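Local coordinates for protein D-mandelate dehydrogenase (Rhodotorula graminis, PDB 2W2K) that probably catalyses the NAD(P)-dependent interconversion of D-2-hydroxyacids, such as D-mandelate, and the matching 2-oxoacids, at residues L120-I125 against R180-G185; S127-A132 against S221-V226; S133-A138 against L152-S157; H164-V169 against K176-K181; D264-A269 against L276-D281. One frame throughout, in Å; residues are numbered along the deposited sequence.

Contact 1: L120-I125 against R180-G185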
# COMPACT_ATOMS: atom_id res chain seq x y z
N LEU B 120 -3.23 -3.93 5.91
CA LEU B 120 -1.87 -4.51 5.74
C LEU B 120 -1.85 -5.50 4.56
O LEU B 120 -0.88 -5.53 3.79
CB LEU B 120 -1.33 -5.16 7.05
CG LEU B 120 0.18 -5.51 7.22
CD1 LEU B 120 0.58 -6.85 6.58
CD2 LEU B 120 1.16 -4.38 6.75
N ALA B 121 -2.93 -6.27 4.38
CA ALA B 121 -3.04 -7.12 3.17
C ALA B 121 -3.06 -6.30 1.86
O ALA B 121 -2.41 -6.69 0.87
CB ALA B 121 -4.27 -8.06 3.27
N LEU B 122 -3.76 -5.16 1.87
CA LEU B 122 -3.79 -4.25 0.71
C LEU B 122 -2.39 -3.69 0.39
O LEU B 122 -2.02 -3.59 -0.80
CB LEU B 122 -4.81 -3.09 0.89
CG LEU B 122 -5.24 -2.40 -0.43
CD1 LEU B 122 -6.23 -3.29 -1.23
CD2 LEU B 122 -5.86 -1.02 -0.15
N TYR B 123 -1.62 -3.34 1.43
CA TYR B 123 -0.20 -2.95 1.28
C TYR B 123 0.65 -4.05 0.56
O TYR B 123 1.41 -3.75 -0.38
CB TYR B 123 0.40 -2.60 2.67
CG TYR B 123 1.92 -2.46 2.73
CD1 TYR B 123 2.53 -1.22 2.51
CD2 TYR B 123 2.74 -3.55 3.05
CE1 TYR B 123 3.94 -1.07 2.59
CE2 TYR B 123 4.16 -3.42 3.11
CZ TYR B 123 4.74 -2.18 2.88
OH TYR B 123 6.13 -2.04 2.97
N LEU B 124 0.52 -5.30 1.01
CA LEU B 124 1.26 -6.42 0.37
C LEU B 124 0.81 -6.65 -1.10
O LEU B 124 1.66 -6.94 -1.96
CB LEU B 124 1.10 -7.71 1.18
CG LEU B 124 1.59 -7.73 2.65
CD1 LEU B 124 1.22 -9.07 3.28
CD2 LEU B 124 3.13 -7.48 2.69
N ILE B 125 -0.48 -6.49 -1.38
CA ILE B 125 -1.03 -6.59 -2.78
C ILE B 125 -0.41 -5.52 -3.70
O ILE B 125 0.06 -5.82 -4.82
CB ILE B 125 -2.61 -6.54 -2.82
CG1 ILE B 125 -3.19 -7.81 -2.18
CG2 ILE B 125 -3.12 -6.42 -4.28
CD1 ILE B 125 -4.76 -7.73 -1.88
N ARG B 180 -13.43 -5.52 -0.61
CA ARG B 180 -14.11 -4.22 -0.81
C ARG B 180 -13.07 -3.16 -1.25
O ARG B 180 -13.30 -2.39 -2.22
CB ARG B 180 -14.82 -3.76 0.48
CG ARG B 180 -15.64 -2.45 0.32
CD ARG B 180 -16.25 -1.95 1.64
NE ARG B 180 -15.26 -1.58 2.63
CZ ARG B 180 -14.53 -0.46 2.61
NH1 ARG B 180 -14.68 0.45 1.65
NH2 ARG B 180 -13.64 -0.24 3.56
N LYS B 181 -11.94 -3.13 -0.56
CA LYS B 181 -10.87 -2.17 -0.87
C LYS B 181 -10.20 -2.46 -2.24
O LYS B 181 -9.97 -1.53 -3.03
CB LYS B 181 -9.87 -2.10 0.31
CG LYS B 181 -10.47 -1.50 1.62
CD LYS B 181 -9.54 -1.77 2.85
CE LYS B 181 -10.24 -1.34 4.13
NZ LYS B 181 -9.53 -1.72 5.38
N ALA B 182 -9.94 -3.73 -2.53
CA ALA B 182 -9.30 -4.12 -3.80
C ALA B 182 -10.21 -3.95 -5.03
O ALA B 182 -9.72 -3.54 -6.10
CB ALA B 182 -8.79 -5.58 -3.73
N VAL B 183 -11.51 -4.26 -4.87
CA VAL B 183 -12.51 -4.17 -5.98
C VAL B 183 -12.98 -2.73 -6.23
O VAL B 183 -12.82 -2.19 -7.34
CB VAL B 183 -13.77 -5.10 -5.75
CG1 VAL B 183 -14.86 -4.81 -6.81
CG2 VAL B 183 -13.36 -6.57 -5.75
N HIS B 184 -13.56 -2.10 -5.20
CA HIS B 184 -14.06 -0.72 -5.36
C HIS B 184 -12.96 0.34 -5.40
O HIS B 184 -13.04 1.29 -6.21
CB HIS B 184 -15.14 -0.42 -4.31
CG HIS B 184 -16.33 -1.33 -4.44
ND1 HIS B 184 -17.01 -1.50 -5.63
CD2 HIS B 184 -16.92 -2.17 -3.56
CE1 HIS B 184 -17.98 -2.38 -5.47
NE2 HIS B 184 -17.95 -2.81 -4.22
N GLY B 185 -11.93 0.18 -4.57
CA GLY B 185 -10.78 1.11 -4.55
C GLY B 185 -9.83 0.95 -5.74
O GLY B 185 -9.70 1.87 -6.54
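This is a buried, apolar helix-to-helix contact in the Rossmann-type nucleotide-binding domain, made by L122 against K181 and A182. The two helices, 114-130 and 173-185, lie side by side on the same face of the parallel sheet. The segments approach to 7.1 Å between the CA atoms of L122 and A182, and one leucine does nearly all the bridging. Its CG lies anti to the backbone N (chi1 -160°), which sends the branched end out from its own helix and onto the backbone of the other. CD1 settles over the start of A182, 4.0 Å from the A182 N atom, and also meets the methyl group, with CD1 of L122 and CB of A182 4.2 Å apart.

K181 contributes only the root of its side chain. The leucine and lysine cross obliquely, and beyond CG the lysine runs extended away from the leucine, so methylene is buried here and charge is carried elsewhere. The ammonium ends on D119 in a salt bridge and on S118 OG in a hydrogen bond. Both partners sit on helix 114-130, just ahead of L122, so the lysine ties the helices together a second time, by charge. A182 also leans on L166 of the sheet below, while an apolar side chain of the neighbouring subunit packs on L122, placing the contact close to the dimer interface. The leucine fork brackets the lysine root almost evenly: K181 CB is 4.1 Å from L122 CD1 and 4.2 Å from L122 CD2.

Contact 2: S127-A132 against S221-V226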
# COMPACT_ATOMS: atom_id res chain seq x y z
N SER B 127 2.47 -3.96 -3.06
CA SER B 127 3.90 -4.33 -3.15
C SER B 127 4.23 -5.39 -4.23
O SER B 127 5.19 -5.22 -5.00
CB SER B 127 4.47 -4.75 -1.78
OG SER B 127 5.88 -4.90 -1.84
N VAL B 128 3.44 -6.47 -4.29
CA VAL B 128 3.74 -7.58 -5.22
C VAL B 128 3.42 -7.24 -6.69
O VAL B 128 4.06 -7.79 -7.61
CB VAL B 128 3.08 -8.96 -4.79
CG1 VAL B 128 3.61 -9.42 -3.39
CG2 VAL B 128 1.54 -8.93 -4.79
N PHE B 129 2.45 -6.35 -6.93
CA PHE B 129 2.13 -5.89 -8.29
C PHE B 129 3.17 -4.88 -8.82
O PHE B 129 3.51 -4.91 -10.01
CB PHE B 129 0.71 -5.29 -8.38
CG PHE B 129 -0.39 -6.30 -8.73
CD1 PHE B 129 -1.23 -6.82 -7.74
CD2 PHE B 129 -0.62 -6.69 -10.08
CE1 PHE B 129 -2.25 -7.75 -8.05
CE2 PHE B 129 -1.62 -7.62 -10.41
CZ PHE B 129 -2.45 -8.16 -9.40
N ARG B 130 3.70 -4.04 -7.93
CA ARG B 130 4.57 -2.88 -8.29
C ARG B 130 6.09 -3.11 -8.12
O ARG B 130 6.91 -2.28 -8.56
CB ARG B 130 4.09 -1.64 -7.51
CG ARG B 130 2.58 -1.27 -7.81
CD ARG B 130 2.30 -0.99 -9.36
NE ARG B 130 3.13 0.15 -9.76
CZ ARG B 130 2.80 1.43 -9.62
NH1 ARG B 130 1.57 1.78 -9.18
NH2 ARG B 130 3.70 2.38 -9.92
N LEU B 131 6.45 -4.24 -7.48
CA LEU B 131 7.84 -4.57 -7.11
C LEU B 131 8.49 -3.48 -6.22
O LEU B 131 9.66 -3.11 -6.38
CB LEU B 131 8.70 -4.92 -8.37
CG LEU B 131 8.02 -5.94 -9.32
CD1 LEU B 131 8.80 -6.12 -10.62
CD2 LEU B 131 7.78 -7.29 -8.61
N ALA B 132 7.71 -2.98 -5.26
CA ALA B 132 8.13 -1.84 -4.42
C ALA B 132 9.21 -2.21 -3.39
O ALA B 132 10.05 -1.37 -3.02
CB ALA B 132 6.91 -1.23 -3.73
N SER B 221 -6.53 -16.93 -10.92
CA SER B 221 -6.02 -15.73 -10.19
C SER B 221 -4.77 -15.06 -10.78
O SER B 221 -3.87 -15.74 -11.28
CB SER B 221 -5.75 -16.09 -8.72
OG SER B 221 -6.91 -16.67 -8.11
N ASP B 222 -4.71 -13.73 -10.69
CA ASP B 222 -3.47 -12.97 -10.92
C ASP B 222 -2.71 -12.73 -9.60
O ASP B 222 -1.46 -12.74 -9.57
CB ASP B 222 -3.77 -11.65 -11.65
CG ASP B 222 -4.34 -11.87 -13.07
OD1 ASP B 222 -3.61 -12.45 -13.91
OD2 ASP B 222 -5.49 -11.46 -13.32
N CYS B 223 -3.47 -12.52 -8.52
CA CYS B 223 -2.90 -12.51 -7.15
C CYS B 223 -3.84 -13.29 -6.21
O CYS B 223 -5.04 -12.99 -6.14
CB CYS B 223 -2.73 -11.06 -6.65
SG CYS B 223 -1.86 -10.88 -5.02
N VAL B 224 -3.29 -14.25 -5.46
CA VAL B 224 -4.05 -14.99 -4.42
C VAL B 224 -3.93 -14.29 -3.04
O VAL B 224 -2.82 -13.87 -2.66
CB VAL B 224 -3.59 -16.48 -4.35
CG1 VAL B 224 -4.18 -17.21 -3.12
CG2 VAL B 224 -3.97 -17.24 -5.64
N SER B 225 -5.05 -14.17 -2.30
CA SER B 225 -5.03 -13.64 -0.91
C SER B 225 -5.47 -14.73 0.07
O SER B 225 -6.64 -15.18 0.02
CB SER B 225 -5.92 -12.40 -0.74
OG SER B 225 -6.02 -11.97 0.62
N VAL B 226 -4.55 -15.15 0.94
CA VAL B 226 -4.84 -16.20 1.97
C VAL B 226 -5.38 -15.57 3.27
O VAL B 226 -4.66 -14.83 3.96
CB VAL B 226 -3.57 -17.10 2.26
CG1 VAL B 226 -3.90 -18.24 3.28
CG2 VAL B 226 -2.99 -17.70 0.94
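F129 and V128 close on C223 from the last turn of helix 114-130. The tightest approach is from the F129 ring, whose CE1 atom is 3.6 Å from C223 CB, with CZ of F129 next at 4.0 Å from the same CB. The ring meets this carbon obliquely. The sulfur takes the other partner: C223 SG is anti to the backbone N (chi1 -174°), which carries it to V128, where it lies 3.9 Å from CG2. It is also 5.5 Å from the centroid of the F129 ring, 57° off the ring normal, a slanting sulfur-aromatic contact. D222 adds just its CB, which comes in obliquely near CZ of F129 and more loosely, at 4.4 Å.

One layer out, hydrogen bonds fix both sides. The carboxylate of D222 turns away from the phenylalanine, and its OD2 accepts from V165 N on the neighbouring strand, while D222 O is bonded by R251 NH1. On the helix side, V128 O is bonded to S277 OG. R251 and V253 of strand 250-254 pack on V128, and M188 on F129, so the helix end sits across several strands of the Rossmann-type sheet. L131, with positive phi, then ends this helix and leads into the next.

Between the two segments the chemistry is all carbon and sulfur. Cohesion here therefore probably comes from dispersion and shape, with the directional bonds left to the surrounding layer.

Contact 3: S133-A138 against L152-S157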
# COMPACT_ATOMS: atom_id res chain seq x y z
N SER B 133 9.18 -3.46 -2.94
CA SER B 133 10.16 -3.95 -1.97
C SER B 133 11.60 -3.88 -2.54
O SER B 133 12.54 -3.42 -1.87
CB SER B 133 9.80 -5.36 -1.49
OG SER B 133 10.71 -5.79 -0.48
N TYR B 134 11.74 -4.33 -3.79
CA TYR B 134 13.00 -4.27 -4.55
C TYR B 134 13.43 -2.80 -4.78
O TYR B 134 14.62 -2.45 -4.61
CB TYR B 134 12.82 -5.00 -5.88
CG TYR B 134 14.04 -5.12 -6.78
CD1 TYR B 134 15.21 -5.75 -6.32
CD2 TYR B 134 14.01 -4.64 -8.09
CE1 TYR B 134 16.34 -5.87 -7.16
CE2 TYR B 134 15.13 -4.77 -8.94
CZ TYR B 134 16.29 -5.39 -8.46
OH TYR B 134 17.39 -5.54 -9.28
N SER B 135 12.48 -1.95 -5.17
CA SER B 135 12.72 -0.52 -5.34
C SER B 135 13.26 0.15 -4.05
O SER B 135 14.19 0.97 -4.14
CB SER B 135 11.45 0.19 -5.85
OG SER B 135 11.71 1.53 -6.26
N GLU B 136 12.68 -0.17 -2.89
CA GLU B 136 13.18 0.39 -1.61
C GLU B 136 14.66 0.01 -1.37
O GLU B 136 15.49 0.87 -1.03
CB GLU B 136 12.31 -0.04 -0.40
CG GLU B 136 10.88 0.53 -0.36
CD GLU B 136 10.24 0.56 1.07
OE1 GLU B 136 10.98 0.68 2.07
OE2 GLU B 136 8.99 0.50 1.18
N ARG B 137 14.99 -1.26 -1.56
CA ARG B 137 16.39 -1.72 -1.33
C ARG B 137 17.41 -1.03 -2.25
O ARG B 137 18.51 -0.68 -1.80
CB ARG B 137 16.49 -3.25 -1.39
CG ARG B 137 15.86 -3.89 -0.17
CD ARG B 137 16.26 -5.34 0.09
NE ARG B 137 16.20 -6.22 -1.07
CZ ARG B 137 15.10 -6.75 -1.61
NH1 ARG B 137 13.90 -6.48 -1.13
NH2 ARG B 137 15.22 -7.55 -2.64
N ALA B 138 17.03 -0.82 -3.52
CA ALA B 138 17.84 -0.04 -4.47
C ALA B 138 18.03 1.43 -4.05
O ALA B 138 19.16 1.97 -4.13
CB ALA B 138 17.21 -0.10 -5.86
N LEU B 152 14.49 1.46 -14.44
CA LEU B 152 14.21 0.87 -15.77
C LEU B 152 13.82 -0.61 -15.70
O LEU B 152 12.86 -1.03 -16.37
CB LEU B 152 15.39 1.09 -16.73
CG LEU B 152 15.70 2.55 -17.10
CD1 LEU B 152 16.87 2.64 -18.07
CD2 LEU B 152 14.49 3.32 -17.68
N GLU B 153 14.52 -1.39 -14.87
CA GLU B 153 14.27 -2.82 -14.72
C GLU B 153 12.81 -3.11 -14.29
O GLU B 153 12.15 -4.01 -14.83
CB GLU B 153 15.27 -3.44 -13.73
CG GLU B 153 15.20 -4.99 -13.61
CD GLU B 153 15.95 -5.56 -12.40
OE1 GLU B 153 16.89 -4.90 -11.88
OE2 GLU B 153 15.63 -6.70 -11.98
N ILE B 154 12.32 -2.34 -13.31
CA ILE B 154 10.94 -2.53 -12.76
C ILE B 154 9.85 -2.33 -13.85
O ILE B 154 8.80 -2.96 -13.80
CB ILE B 154 10.73 -1.66 -11.48
CG1 ILE B 154 11.57 -2.23 -10.32
CG2 ILE B 154 9.21 -1.54 -11.07
CD1 ILE B 154 11.65 -1.35 -9.05
N GLY B 155 10.12 -1.47 -14.83
CA GLY B 155 9.18 -1.20 -15.91
C GLY B 155 8.92 -2.40 -16.81
O GLY B 155 7.90 -2.43 -17.51
N LYS B 156 9.83 -3.37 -16.80
CA LYS B 156 9.66 -4.62 -17.59
C LYS B 156 8.63 -5.59 -17.01
O LYS B 156 8.21 -6.52 -17.70
CB LYS B 156 11.00 -5.37 -17.73
CG LYS B 156 12.16 -4.57 -18.33
CD LYS B 156 11.74 -3.75 -19.55
N SER B 157 8.26 -5.43 -15.73
CA SER B 157 7.47 -6.48 -15.02
C SER B 157 6.32 -5.95 -14.15
O SER B 157 5.44 -6.73 -13.75
CB SER B 157 8.38 -7.37 -14.13
OG SER B 157 9.40 -8.04 -14.87
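Y134 and E153 meet through a hydrogen bond, with I154 tucked in beside them. Y134 holds CG opposite its backbone N (chi1 -176°), which swings the ring off its helix toward the other segment. There the hydroxyl donates to the carboxylate, with Y134 OH and E153 OE1 2.7 Å apart. OE1 lies at the ring's edge, in its plane, and is approached on its syn side, 23° out of the carboxylate plane; ring and carboxylate planes stand 70° apart. E153 is extended, and its other oxygen, OE2, is salt-bridged to K297.

The two short helices, 132-139 and 144-154, follow one another in the chain of the nucleotide-binding domain, the second turning back against the first beside the neighbouring subunit. A polar side chain of that subunit bonds S135 OG.

I154 and Y134 slide past each other in opposite directions, CG1 of I154 lying 4.1 Å from CD2 of Y134 near the ring plane. With CG1 anti to its carbonyl carbon, I154 reaches past the ring to S135, where CD1 sits 3.6 Å from S135 CB. A phenylalanine at Y134 would probably keep the isoleucine packing but leave E153 OE1 without its hydroxyl mate. H298 meets the Y134 ring edge-to-face.

Contact 4: H164-V169 against K176-K181; sequences HVLGAV and KEIARK
L166 carries the contact, reaching from strand 165-169 to I178 and A179 on the helix that follows. Just before it, V165 packs on V191 of the adjoining strand 189-193. L166 points toward the helix, with CG opposite the backbone N (chi1 -176°), and it is the CD2 methyl that arrives, 4.4 Å from I178 CG2. The same CD2 lies 4.5 Å from A179 CA, so the leucine rests against helix backbone as well as side chain, in a loose, purely apolar touch.

Next comes G167, where G167 N is bonded to C223 O of the neighbouring strand. Strand 165-169 opens a beta-alpha-beta unit, continued by helix 173-185 and strand 189-193, in the Rossmann-type domain. A173 and I174, at the start of that helix, bind NAD+ in a structure of this protein. A168 again points toward the helix but stops short of it, its methyl packing on L190 and Y192. V169 packs on V224.

The helix's far side is polar. There R180 grips E177 side-on with two nitrogens, NE to OE2 of E177 at 3.0 Å and NH2 to OE1 of E177 at 3.1 Å. Both acceptors lie close to the guanidinium plane, and R180 NH1 bonds to backbone of the neighbouring subunit.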
# COMPACT_ATOMS: atom_id res chain seq x y z
N HIS B 164 -7.26 -6.87 -13.06
CA HIS B 164 -6.73 -8.22 -12.79
C HIS B 164 -7.58 -8.92 -11.73
O HIS B 164 -8.33 -8.26 -10.99
CB HIS B 164 -5.26 -8.18 -12.35
CG HIS B 164 -4.32 -7.70 -13.41
ND1 HIS B 164 -4.02 -6.36 -13.60
CD2 HIS B 164 -3.58 -8.38 -14.33
CE1 HIS B 164 -3.16 -6.24 -14.59
NE2 HIS B 164 -2.89 -7.44 -15.06
N VAL B 165 -7.44 -10.24 -11.62
CA VAL B 165 -8.28 -11.04 -10.71
C VAL B 165 -7.59 -11.26 -9.34
O VAL B 165 -6.46 -11.76 -9.27
CB VAL B 165 -8.60 -12.43 -11.35
CG1 VAL B 165 -9.34 -13.40 -10.33
CG2 VAL B 165 -9.41 -12.26 -12.65
N LEU B 166 -8.28 -10.88 -8.28
CA LEU B 166 -7.94 -11.29 -6.91
C LEU B 166 -8.62 -12.63 -6.60
O LEU B 166 -9.86 -12.74 -6.66
CB LEU B 166 -8.39 -10.23 -5.89
CG LEU B 166 -8.03 -10.45 -4.42
CD1 LEU B 166 -6.49 -10.35 -4.27
CD2 LEU B 166 -8.77 -9.44 -3.51
N GLY B 167 -7.83 -13.65 -6.26
CA GLY B 167 -8.41 -14.94 -5.82
C GLY B 167 -8.39 -15.10 -4.30
O GLY B 167 -7.31 -15.29 -3.69
N ALA B 168 -9.57 -15.02 -3.69
CA ALA B 168 -9.70 -15.10 -2.24
C ALA B 168 -9.82 -16.55 -1.79
O ALA B 168 -10.74 -17.27 -2.22
CB ALA B 168 -10.91 -14.32 -1.77
N VAL B 169 -8.89 -16.97 -0.93
CA VAL B 169 -8.98 -18.27 -0.24
C VAL B 169 -9.56 -17.95 1.15
O VAL B 169 -8.84 -17.41 2.02
CB VAL B 169 -7.58 -18.94 -0.12
CG1 VAL B 169 -7.64 -20.25 0.79
CG2 VAL B 169 -7.05 -19.27 -1.51
N LYS B 176 -13.65 -9.95 3.41
CA LYS B 176 -14.69 -9.06 2.87
C LYS B 176 -14.20 -7.61 2.79
O LYS B 176 -14.53 -6.90 1.82
CB LYS B 176 -16.02 -9.18 3.65
CG LYS B 176 -16.74 -10.54 3.45
CD LYS B 176 -18.01 -10.58 4.34
CE LYS B 176 -18.81 -11.87 4.16
NZ LYS B 176 -20.05 -11.82 5.01
N GLU B 177 -13.38 -7.20 3.77
CA GLU B 177 -12.80 -5.83 3.76
C GLU B 177 -11.62 -5.72 2.79
O GLU B 177 -11.50 -4.70 2.09
CB GLU B 177 -12.39 -5.39 5.18
CG GLU B 177 -13.56 -4.85 6.03
CD GLU B 177 -14.11 -3.52 5.48
OE1 GLU B 177 -13.45 -2.48 5.70
OE2 GLU B 177 -15.20 -3.53 4.85
N ILE B 178 -10.73 -6.73 2.76
CA ILE B 178 -9.71 -6.83 1.70
C ILE B 178 -10.37 -6.65 0.30
O ILE B 178 -9.93 -5.80 -0.50
CB ILE B 178 -8.84 -8.16 1.78
CG1 ILE B 178 -8.11 -8.28 3.14
CG2 ILE B 178 -7.82 -8.21 0.61
CD1 ILE B 178 -7.38 -9.65 3.35
N ALA B 179 -11.43 -7.43 0.03
CA ALA B 179 -12.09 -7.44 -1.30
C ALA B 179 -12.80 -6.13 -1.61
O ALA B 179 -12.78 -5.66 -2.75
CB ALA B 179 -13.10 -8.64 -1.41
N ARG B 180 -13.43 -5.52 -0.61
CA ARG B 180 -14.11 -4.22 -0.81
C ARG B 180 -13.07 -3.16 -1.25
O ARG B 180 -13.30 -2.39 -2.22
CB ARG B 180 -14.82 -3.76 0.48
CG ARG B 180 -15.64 -2.45 0.32
CD ARG B 180 -16.25 -1.95 1.64
NE ARG B 180 -15.26 -1.58 2.63
CZ ARG B 180 -14.53 -0.46 2.61
NH1 ARG B 180 -14.68 0.45 1.65
NH2 ARG B 180 -13.64 -0.24 3.56
N LYS B 181 -11.94 -3.13 -0.56
CA LYS B 181 -10.87 -2.17 -0.87
C LYS B 181 -10.20 -2.46 -2.24
O LYS B 181 -9.97 -1.53 -3.03
CB LYS B 181 -9.87 -2.10 0.31
CG LYS B 181 -10.47 -1.50 1.62
CD LYS B 181 -9.54 -1.77 2.85
CE LYS B 181 -10.24 -1.34 4.13
NZ LYS B 181 -9.53 -1.72 5.38

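Contact 5: D264-A269 against L276-D281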
# COMPACT_ATOMS: atom_id res chain seq x y z
N ASP B 264 8.81 -24.56 1.90
CA ASP B 264 9.59 -25.22 0.85
C ASP B 264 8.94 -25.16 -0.53
O ASP B 264 9.63 -24.88 -1.52
CB ASP B 264 9.93 -26.67 1.24
CG ASP B 264 10.91 -26.77 2.42
OD1 ASP B 264 11.66 -25.80 2.69
OD2 ASP B 264 10.94 -27.84 3.06
N ALA B 265 7.62 -25.39 -0.60
CA ALA B 265 6.88 -25.28 -1.87
C ALA B 265 6.92 -23.86 -2.44
O ALA B 265 7.05 -23.67 -3.67
CB ALA B 265 5.43 -25.74 -1.69
N LEU B 266 6.79 -22.86 -1.55
CA LEU B 266 6.82 -21.43 -1.96
C LEU B 266 8.19 -21.07 -2.58
O LEU B 266 8.25 -20.47 -3.68
CB LEU B 266 6.47 -20.51 -0.77
CG LEU B 266 6.51 -18.98 -0.98
CD1 LEU B 266 5.53 -18.53 -2.08
CD2 LEU B 266 6.25 -18.23 0.34
N ILE B 267 9.27 -21.45 -1.87
CA ILE B 267 10.66 -21.25 -2.33
C ILE B 267 10.86 -21.83 -3.74
O ILE B 267 11.41 -21.16 -4.61
CB ILE B 267 11.74 -21.85 -1.33
CG1 ILE B 267 11.84 -21.02 -0.05
CG2 ILE B 267 13.13 -21.86 -1.99
CD1 ILE B 267 12.37 -21.81 1.17
N ALA B 268 10.39 -23.06 -3.95
CA ALA B 268 10.55 -23.76 -5.24
C ALA B 268 9.84 -23.07 -6.40
O ALA B 268 10.36 -22.98 -7.52
CB ALA B 268 10.07 -25.20 -5.11
N ALA B 269 8.62 -22.59 -6.12
CA ALA B 269 7.79 -21.90 -7.13
C ALA B 269 8.36 -20.54 -7.53
O ALA B 269 8.21 -20.12 -8.68
CB ALA B 269 6.33 -21.78 -6.62
N LEU B 276 6.11 -14.65 -9.90
CA LEU B 276 6.92 -13.43 -10.02
C LEU B 276 7.34 -12.87 -8.65
O LEU B 276 8.51 -12.44 -8.44
CB LEU B 276 6.14 -12.35 -10.80
CG LEU B 276 6.79 -10.96 -10.90
CD1 LEU B 276 8.06 -11.06 -11.77
CD2 LEU B 276 5.82 -9.91 -11.44
N SER B 277 6.38 -12.86 -7.72
CA SER B 277 6.53 -12.13 -6.45
C SER B 277 5.59 -12.71 -5.37
O SER B 277 4.58 -13.39 -5.69
CB SER B 277 6.28 -10.62 -6.66
OG SER B 277 5.02 -10.40 -7.27
N ALA B 278 5.95 -12.47 -4.11
CA ALA B 278 5.13 -12.93 -2.95
C ALA B 278 5.27 -11.97 -1.77
O ALA B 278 6.29 -11.27 -1.65
CB ALA B 278 5.50 -14.39 -2.54
N GLY B 279 4.24 -11.92 -0.90
CA GLY B 279 4.26 -11.06 0.31
C GLY B 279 3.79 -11.82 1.55
O GLY B 279 2.67 -12.32 1.56
N LEU B 280 4.65 -11.94 2.57
CA LEU B 280 4.34 -12.66 3.81
C LEU B 280 4.47 -11.76 5.05
O LEU B 280 5.59 -11.27 5.37
CB LEU B 280 5.27 -13.88 4.00
CG LEU B 280 5.36 -15.04 3.00
CD1 LEU B 280 6.28 -16.15 3.58
CD2 LEU B 280 3.98 -15.64 2.61
N ASP B 281 3.35 -11.58 5.76
CA ASP B 281 3.35 -10.97 7.11
C ASP B 281 3.56 -12.05 8.20
O ASP B 281 3.93 -11.73 9.33
CB ASP B 281 2.02 -10.23 7.38
CG ASP B 281 2.03 -9.44 8.70
OD1 ASP B 281 2.95 -8.61 8.92
OD2 ASP B 281 1.07 -9.61 9.50
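In L266 the CG lies opposite the backbone N (chi1 177°), pushing the isobutyl end straight off the helix, while L280 turns CG anti to its carbonyl carbon (chi1 -60°) and comes up from the strand to meet it. The two leucines reach toward each other tip to tip, L266 CD2 lying 3.9 Å from L280 CD1 and 4.1 Å from L280 CD2. The second branch of L266 goes elsewhere: its CD1 lies 4.2 Å from A278 CB. One helix residue thus spans two strand positions, a methyl for each, the small alanine probably letting the leucine come down near the strand.

Helix 263-271 is the crossover of a beta-alpha-beta unit whose strands, 250-254 and 275-280, run parallel as neighbours in the sheet of the Rossmann-type domain. The contact packs that helix onto its second strand, and I252 of the first strand also touches L266. F243 and L293, from two other helices, also pack on the leucine.

G279, between the two contacting residues, would point a CB the other way, where V128 of helix 114-130 lies against the strand: its CG1 is 3.6 Å from G279 N. The strand runs out into D281, which binds NAD+ in a structure of this protein. Its carboxylate is fixed by T302 and the backbone beyond: OD1 bonds to T302 OG1 and I305 N, OD2 to G306 N.

How the contacts relate
All five contacts belong to the nucleotide-binding domain. Contacts 1 and 4 are the closest pair, centres about 7 Å apart, sharing R180 and K181 on helix 173-185; A121 and I125, beside L122 on helix 114-130, touch I178 of contact 4. Contacts 1 and 2 use successive parts of that helix, their centres about 10 Å apart. Contacts 2, 4 and 5 all reach the seven-stranded sheet, 4 and 5 without touching, their centres about 19 Å apart. Contact 3 is outlying, its centre about 25 Å from that of contact 4; along the chain it falls between the halves of contacts 1 and 2. Helix 114-130 thus connects two of the sheet's beta-alpha-beta units, those of contacts 4 and 5, with helices at the subunit interface.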